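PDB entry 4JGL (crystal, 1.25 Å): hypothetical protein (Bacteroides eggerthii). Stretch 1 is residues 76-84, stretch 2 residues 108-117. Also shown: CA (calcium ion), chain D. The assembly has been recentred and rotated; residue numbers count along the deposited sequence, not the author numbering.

Stretch 1 (76-84) GDNIQCTPG
Stretch 2, residues 108-117: NTPSFTFIPT

Strand 78-84 pairs with strand residues from Phe112 onward at 169°, nearly antiparallel, the axes 4.6 Å apart at closest. Ile79 faces Phe114 and Cys81 faces Phe112 as hydrogen-bonded pairs (CA to CA 5.0 and 5.1 Å); Gln80 and Thr113 (CA to CA 4.5 Å) form the non-hydrogen-bonded pair between them. Paired residues keep extended backbones, phi/psi from -97/114 (Ile79) to -132/142 (Phe112).

Four backbone hydrogen bonds fix the register: Ile79 N to Phe114 O and Phe114 N to Ile79 O, both 2.9 Å, Cys81 N to Phe112 O, 2.8 Å, and Phe112 N to Cys81 O, 3.2 Å.

Ile79, Cys81, Phe112 and Phe114, all chi1 m, share the buried face, where apolar side chains suit the lack of solvent. Ile79 CB lies 4.1 Å from Phe114 CB, and Cys81 SG meets the edge of the Phe114 ring, 4.0 Å from Phe114 CD2.

Gln80 and Thr113, also m, occupy the other, partly exposed face, where polar groups can use solvent: one water accepts from Gln80 NE2 (2.6 Å) and bonds Thr113 OG1 (2.9 Å). Another links Thr82 OG1 (2.8 Å) and Ser111 OG (3.2 Å).

Prolines pack at the ends: Pro83 CB lies 3.9 Å from Thr109 CG2, Pro116 CG 3.7 Å from Asp77 CB. Beyond, Thr117 O and OG1 bind calcium at 2.4 and 2.5 Å.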

# COMPACT_ATOMS: atom_id res chain seq x y z
N GLY A 76 1.20 -15.48 12.46
CA GLY A 76 1.11 -14.89 13.77
C GLY A 76 0.75 -13.42 13.68
O GLY A 76 -0.28 -13.04 13.12
N ASP A 77 1.62 -12.58 14.21
CA ASP A 77 1.43 -11.14 14.13
C ASP A 77 1.96 -10.51 12.83
O ASP A 77 1.77 -9.31 12.62
CB ASP A 77 2.16 -10.45 15.27
CG ASP A 77 1.52 -10.64 16.61
OD1 ASP A 77 0.27 -10.60 16.72
OD2 ASP A 77 2.32 -10.78 17.56
N ASN A 78 2.64 -11.29 12.01
CA ASN A 78 3.28 -10.76 10.82
C ASN A 78 2.37 -10.79 9.61
O ASN A 78 1.66 -11.75 9.38
CB ASN A 78 4.54 -11.54 10.52
CG ASN A 78 5.54 -11.49 11.63
OD1 ASN A 78 5.45 -10.68 12.55
ND2 ASN A 78 6.51 -12.38 11.55
N ILE A 79 2.44 -9.72 8.81
CA ILE A 79 1.70 -9.63 7.57
C ILE A 79 2.64 -10.03 6.43
O ILE A 79 3.60 -9.31 6.13
CB ILE A 79 1.18 -8.21 7.31
CG1 ILE A 79 0.37 -7.67 8.49
CG2 ILE A 79 0.34 -8.15 6.04
CD1 ILE A 79 0.05 -6.17 8.36
N GLN A 80 2.36 -11.15 5.77
CA GLN A 80 3.16 -11.63 4.66
C GLN A 80 2.47 -11.30 3.34
O GLN A 80 1.39 -11.85 3.05
CB GLN A 80 3.33 -13.14 4.73
CG GLN A 80 4.15 -13.63 5.87
CD GLN A 80 4.30 -15.15 5.85
OE1 GLN A 80 3.42 -15.87 5.36
NE2 GLN A 80 5.40 -15.64 6.37
N CYS A 81 3.14 -10.52 2.51
CA CYS A 81 2.57 -9.91 1.31
C CYS A 81 3.27 -10.43 0.05
O CYS A 81 4.49 -10.34 -0.08
CB CYS A 81 2.71 -8.37 1.33
SG CYS A 81 1.97 -7.58 2.71
N THR A 82 2.48 -10.99 -0.86
CA THR A 82 2.97 -11.57 -2.12
C THR A 82 2.48 -10.73 -3.31
O THR A 82 1.31 -10.41 -3.39
CB THR A 82 2.46 -13.01 -2.28
OG1 THR A 82 2.88 -13.79 -1.15
CG2 THR A 82 2.94 -13.64 -3.58
N PRO A 83 3.37 -10.35 -4.22
CA PRO A 83 2.97 -9.54 -5.35
C PRO A 83 1.82 -10.13 -6.14
O PRO A 83 1.70 -11.36 -6.25
CB PRO A 83 4.22 -9.45 -6.21
CG PRO A 83 5.34 -9.66 -5.25
CD PRO A 83 4.83 -10.58 -4.20
N GLY A 84 0.98 -9.25 -6.66
CA GLY A 84 -0.18 -9.64 -7.44
C GLY A 84 -0.21 -8.91 -8.76
O GLY A 84 0.29 -9.40 -9.77
N ASN A 108 10.55 -9.52 -9.78
CA ASN A 108 10.89 -8.11 -10.02
C ASN A 108 10.13 -7.10 -9.17
O ASN A 108 10.45 -5.92 -9.21
CB ASN A 108 10.72 -7.80 -11.50
CG ASN A 108 11.70 -8.58 -12.36
OD1 ASN A 108 12.79 -8.87 -11.92
ND2 ASN A 108 11.30 -8.93 -13.57
N THR A 109 9.10 -7.54 -8.47
CA THR A 109 8.40 -6.73 -7.47
C THR A 109 8.71 -7.31 -6.09
O THR A 109 8.55 -8.51 -5.91
CB THR A 109 6.89 -6.75 -7.70
OG1 THR A 109 6.61 -6.07 -8.93
CG2 THR A 109 6.12 -6.03 -6.58
N PRO A 110 9.13 -6.47 -5.13
CA PRO A 110 9.49 -7.03 -3.83
C PRO A 110 8.28 -7.57 -3.06
O PRO A 110 7.18 -7.01 -3.15
CB PRO A 110 10.07 -5.82 -3.07
CG PRO A 110 9.63 -4.64 -3.74
CD PRO A 110 9.41 -5.02 -5.20
N SER A 111 8.49 -8.69 -2.36
CA SER A 111 7.57 -9.16 -1.35
C SER A 111 7.85 -8.40 -0.06
O SER A 111 8.92 -7.78 0.10
CB SER A 111 7.68 -10.66 -1.14
OG SER A 111 7.35 -11.37 -2.33
N PHE A 112 6.89 -8.40 0.84
CA PHE A 112 7.09 -7.79 2.15
C PHE A 112 6.63 -8.74 3.25
O PHE A 112 5.59 -9.39 3.11
CB PHE A 112 6.27 -6.49 2.30
CG PHE A 112 6.79 -5.33 1.50
CD1 PHE A 112 7.92 -4.66 1.93
CD2 PHE A 112 6.15 -4.88 0.36
CE1 PHE A 112 8.41 -3.58 1.23
CE2 PHE A 112 6.65 -3.82 -0.35
CZ PHE A 112 7.77 -3.17 0.08
N THR A 113 7.39 -8.75 4.33
CA THR A 113 6.90 -9.26 5.62
C THR A 113 6.93 -8.09 6.58
O THR A 113 8.01 -7.53 6.85
CB THR A 113 7.76 -10.40 6.16
OG1 THR A 113 7.67 -11.52 5.25
CG2 THR A 113 7.27 -10.91 7.54
N PHE A 114 5.76 -7.69 7.07
CA PHE A 114 5.64 -6.61 8.03
C PHE A 114 5.50 -7.19 9.43
O PHE A 114 4.62 -8.03 9.67
CB PHE A 114 4.44 -5.73 7.68
CG PHE A 114 4.63 -4.93 6.42
CD1 PHE A 114 5.56 -3.89 6.38
CD2 PHE A 114 3.91 -5.21 5.29
CE1 PHE A 114 5.75 -3.16 5.21
CE2 PHE A 114 4.10 -4.48 4.13
CZ PHE A 114 5.03 -3.47 4.09
N ILE A 115 6.37 -6.74 10.34
CA ILE A 115 6.39 -7.20 11.72
C ILE A 115 6.03 -6.04 12.65
O ILE A 115 6.28 -4.87 12.33
CB ILE A 115 7.74 -7.81 12.12
CG1 ILE A 115 8.85 -6.78 12.13
CG2 ILE A 115 8.09 -8.98 11.20
CD1 ILE A 115 10.18 -7.34 12.69
N PRO A 116 5.42 -6.33 13.81
CA PRO A 116 5.07 -5.23 14.69
C PRO A 116 6.27 -4.45 15.22
O PRO A 116 7.41 -4.93 15.18
CB PRO A 116 4.35 -5.92 15.86
CG PRO A 116 3.83 -7.18 15.26
CD PRO A 116 4.87 -7.61 14.26
N THR A 117 5.99 -3.27 15.73
CA THR A 117 6.97 -2.40 16.38
C THR A 117 6.56 -2.21 17.86
O THR A 117 5.98 -1.20 18.23
CB THR A 117 7.09 -1.07 15.64
OG1 THR A 117 5.81 -0.47 15.55
CG2 THR A 117 7.66 -1.28 14.24
CA CA D . 4.12 -0.05 17.35
O HOH W 1 7.53 -14.08 6.50
O HOH W 2 5.69 -13.66 -0.88
O HOH W 3 3.33 -2.19 16.76
O HOH W 4 3.53 -0.42 19.63
O HOH W 5 1.87 0.71 17.59